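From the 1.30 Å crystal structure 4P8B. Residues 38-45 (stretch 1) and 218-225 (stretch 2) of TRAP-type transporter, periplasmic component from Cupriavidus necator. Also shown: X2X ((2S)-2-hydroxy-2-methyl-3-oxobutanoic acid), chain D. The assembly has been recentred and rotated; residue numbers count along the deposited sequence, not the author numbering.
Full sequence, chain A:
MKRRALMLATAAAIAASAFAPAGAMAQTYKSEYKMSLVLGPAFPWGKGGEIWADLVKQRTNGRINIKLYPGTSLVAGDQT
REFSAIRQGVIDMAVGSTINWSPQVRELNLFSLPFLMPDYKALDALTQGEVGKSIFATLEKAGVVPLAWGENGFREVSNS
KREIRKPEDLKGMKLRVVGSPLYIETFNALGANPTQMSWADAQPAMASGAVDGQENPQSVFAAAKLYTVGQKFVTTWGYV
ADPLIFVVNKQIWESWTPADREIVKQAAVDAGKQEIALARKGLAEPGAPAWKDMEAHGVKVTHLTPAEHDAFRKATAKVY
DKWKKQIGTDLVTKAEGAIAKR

Stretch 1, residues 38-45: VLGPAFPW
Stretch 2, residues 218-225: QSVFAAAK

No hydrogen bond crosses between these two stretches; a loop leading into a helix, and a helical segment that ends at A223, at least 175 residues apart in sequence wherever they touch, are joined by packing alone, centred on the ring of F43. The contact is small, burying 286 Å² summed over both sides, and F43 contributes the largest share.

Stretch 1 starts as loop. V38 lies at phi/psi -69/-46 and L39 is extended at -106/136. G40 (-85/-173) then opens a type I beta turn through P41 (-65/-6) and A42 (-68/-21) to F43, closed by F43 N to G40 O at 3.0 Å. The fixed phi of proline suits the second position of such a turn. F43, at -110/153, is the N-cap residue, and P44 (-53/-41) and W45 (-54/-52) begin the helix; proline fits a first turn, where its missing NH costs no helical bond.

Stretch 2 is helical from Q218 to A223, with A222 N to Q218 O at 2.9 Å, A223 N to S219 O at 3.0 Å and A224 N to V220 O at 2.9 Å. A224 relaxes to -87/-1, and K225 turns to positive phi (51/54) in a Schellman motif, its N lying 3.0 Å from A222 O.

In register, F43 CA lies 6.0 Å from A223 CA. The CA-to-CB bond of F43 points sideways, but chi1 of -61° (m) and chi2 of 85° bring the ring end nearer the helix. A223 points toward the loop and sets its methyl over one ring face in a CH-pi contact: CB is 3.9 Å from the F43 ring centroid, 29° off the normal, and 3.6 Å from F43 CD2. The small side chain lets the backbones come close, and the same A223 CB reaches A42 O at 3.4 Å. At the ring edge, F43 CE2 meets V220 O at 3.7 Å. Further apolar contacts join F43 CE2 to V220 CG1 at 4.1 Å and F43 CZ to A224 CB at 3.9 Å.

Two further contacts extend the interface beyond the ring. P44, its ring C-gamma exo, places CG 3.6 Å from CB of S219, a small residue with chi1 63° (p). Buried L39 (m, t) brings CD1 to 3.8 Å from CG2 of V220, whose chi1 is 174° (t), so branched valine meets both leucine and phenylalanine.

L39 also faces the ligand, its CD2 3.9 Å from X2X CAB. W45 (chi1 175°, chi2 -17°) presents its ring edge there, with CH2 3.4 Å from X2X OAC.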

# COMPACT_ATOMS: atom_id res chain seq x y z
N VAL A 38 3.35 9.54 1.14
CA VAL A 38 2.02 9.97 0.70
C VAL A 38 1.20 10.38 1.91
O VAL A 38 0.58 11.43 1.90
CB VAL A 38 1.28 8.85 -0.05
CG1 VAL A 38 -0.13 9.28 -0.39
CG2 VAL A 38 2.00 8.51 -1.32
N LEU A 39 1.22 9.56 2.96
CA LEU A 39 0.43 9.79 4.18
C LEU A 39 1.30 10.26 5.33
O LEU A 39 2.39 9.72 5.56
CB LEU A 39 -0.26 8.48 4.58
CG LEU A 39 -1.23 7.91 3.54
CD1 LEU A 39 -1.92 6.65 4.10
CD2 LEU A 39 -2.26 8.95 3.12
N GLY A 40 0.81 11.26 6.04
CA GLY A 40 1.51 11.81 7.18
C GLY A 40 1.24 11.04 8.45
O GLY A 40 0.60 10.00 8.45
N PRO A 41 1.74 11.57 9.57
CA PRO A 41 1.73 10.88 10.87
C PRO A 41 0.34 10.62 11.49
O PRO A 41 0.28 9.97 12.53
CB PRO A 41 2.51 11.84 11.77
CG PRO A 41 3.33 12.67 10.84
CD PRO A 41 2.54 12.80 9.59
N ALA A 42 -0.74 11.11 10.91
CA ALA A 42 -2.06 10.69 11.36
C ALA A 42 -2.30 9.22 11.03
O ALA A 42 -3.20 8.58 11.59
CB ALA A 42 -3.13 11.54 10.71
N PHE A 43 -1.53 8.68 10.06
CA PHE A 43 -1.72 7.32 9.55
C PHE A 43 -0.59 6.42 9.98
O PHE A 43 0.52 6.90 10.15
CB PHE A 43 -1.74 7.37 8.02
CG PHE A 43 -2.83 8.21 7.46
CD1 PHE A 43 -2.70 9.59 7.30
CD2 PHE A 43 -4.03 7.63 7.11
CE1 PHE A 43 -3.74 10.35 6.79
CE2 PHE A 43 -5.06 8.38 6.61
CZ PHE A 43 -4.92 9.75 6.45
N PRO A 44 -0.82 5.11 10.09
CA PRO A 44 0.30 4.22 10.42
C PRO A 44 1.51 4.39 9.49
O PRO A 44 2.63 4.45 9.96
CB PRO A 44 -0.32 2.83 10.30
CG PRO A 44 -1.76 3.07 10.70
CD PRO A 44 -2.10 4.38 10.08
N TRP A 45 1.25 4.53 8.20
CA TRP A 45 2.31 4.71 7.20
C TRP A 45 3.22 5.88 7.59
O TRP A 45 4.45 5.73 7.69
CB TRP A 45 1.64 4.94 5.86
CG TRP A 45 2.46 5.27 4.66
CD1 TRP A 45 3.75 5.71 4.59
CD2 TRP A 45 1.99 5.16 3.33
NE1 TRP A 45 4.09 5.91 3.27
CE2 TRP A 45 3.03 5.57 2.47
CE3 TRP A 45 0.77 4.76 2.77
CZ2 TRP A 45 2.88 5.59 1.09
CZ3 TRP A 45 0.63 4.77 1.42
CH2 TRP A 45 1.68 5.21 0.58
N GLN A 218 -8.15 -0.38 6.36
CA GLN A 218 -8.97 0.12 7.43
C GLN A 218 -8.33 1.30 8.13
O GLN A 218 -9.00 2.25 8.49
CB GLN A 218 -9.28 -0.98 8.44
CG GLN A 218 -10.31 -0.57 9.50
CD GLN A 218 -9.72 0.18 10.65
OE1 GLN A 218 -8.51 0.14 10.88
NE2 GLN A 218 -10.56 0.92 11.38
N SER A 219 -7.02 1.26 8.33
CA SER A 219 -6.40 2.33 9.10
C SER A 219 -6.42 3.67 8.36
O SER A 219 -6.42 4.72 9.00
CB SER A 219 -4.97 1.96 9.48
OG SER A 219 -4.17 1.79 8.33
N VAL A 220 -6.45 3.62 7.04
CA VAL A 220 -6.55 4.79 6.18
C VAL A 220 -8.00 5.28 6.18
O VAL A 220 -8.24 6.47 6.39
CB VAL A 220 -6.05 4.47 4.78
CG1 VAL A 220 -6.27 5.63 3.84
CG2 VAL A 220 -4.56 4.08 4.83
N PHE A 221 -8.96 4.37 6.02
CA PHE A 221 -10.39 4.72 6.12
C PHE A 221 -10.65 5.44 7.42
O PHE A 221 -11.32 6.47 7.47
CB PHE A 221 -11.20 3.42 6.03
CG PHE A 221 -12.69 3.61 6.04
CD1 PHE A 221 -13.37 3.79 7.23
CD2 PHE A 221 -13.40 3.62 4.85
CE1 PHE A 221 -14.75 3.95 7.24
CE2 PHE A 221 -14.79 3.81 4.87
CZ PHE A 221 -15.44 3.96 6.04
N ALA A 222 -10.10 4.91 8.51
CA ALA A 222 -10.34 5.47 9.84
C ALA A 222 -9.68 6.82 10.04
O ALA A 222 -10.32 7.77 10.46
CB ALA A 222 -9.88 4.50 10.91
N ALA A 223 -8.38 6.93 9.74
CA ALA A 223 -7.65 8.15 10.06
C ALA A 223 -8.05 9.29 9.13
O ALA A 223 -7.99 10.45 9.53
CB ALA A 223 -6.14 7.92 10.00
N ALA A 224 -8.47 8.97 7.92
CA ALA A 224 -9.01 9.97 7.00
C ALA A 224 -10.51 10.18 7.22
O ALA A 224 -11.11 11.02 6.54
CB ALA A 224 -8.74 9.56 5.56
N LYS A 225 -11.12 9.45 8.16
CA LYS A 225 -12.54 9.62 8.48
C LYS A 225 -13.40 9.57 7.23
O LYS A 225 -14.24 10.44 7.01
CB LYS A 225 -12.76 10.92 9.24
CG LYS A 225 -12.00 10.98 10.53
CD LYS A 225 -12.43 12.15 11.38
CE LYS A 225 -11.83 12.05 12.78
NZ LYS A 225 -10.35 12.22 12.76
OAD X2X D . -3.66 6.56 -2.67
CAH X2X D . -3.98 5.69 -1.80
OAE X2X D . -5.13 5.16 -1.80
CAI X2X D . -3.00 5.27 -0.75
CAB X2X D . -2.78 6.43 0.19
OAF X2X D . -3.40 4.08 -0.14
CAG X2X D . -1.75 4.95 -1.50
OAC X2X D . -0.84 5.77 -1.57
CAA X2X D . -1.62 3.64 -2.21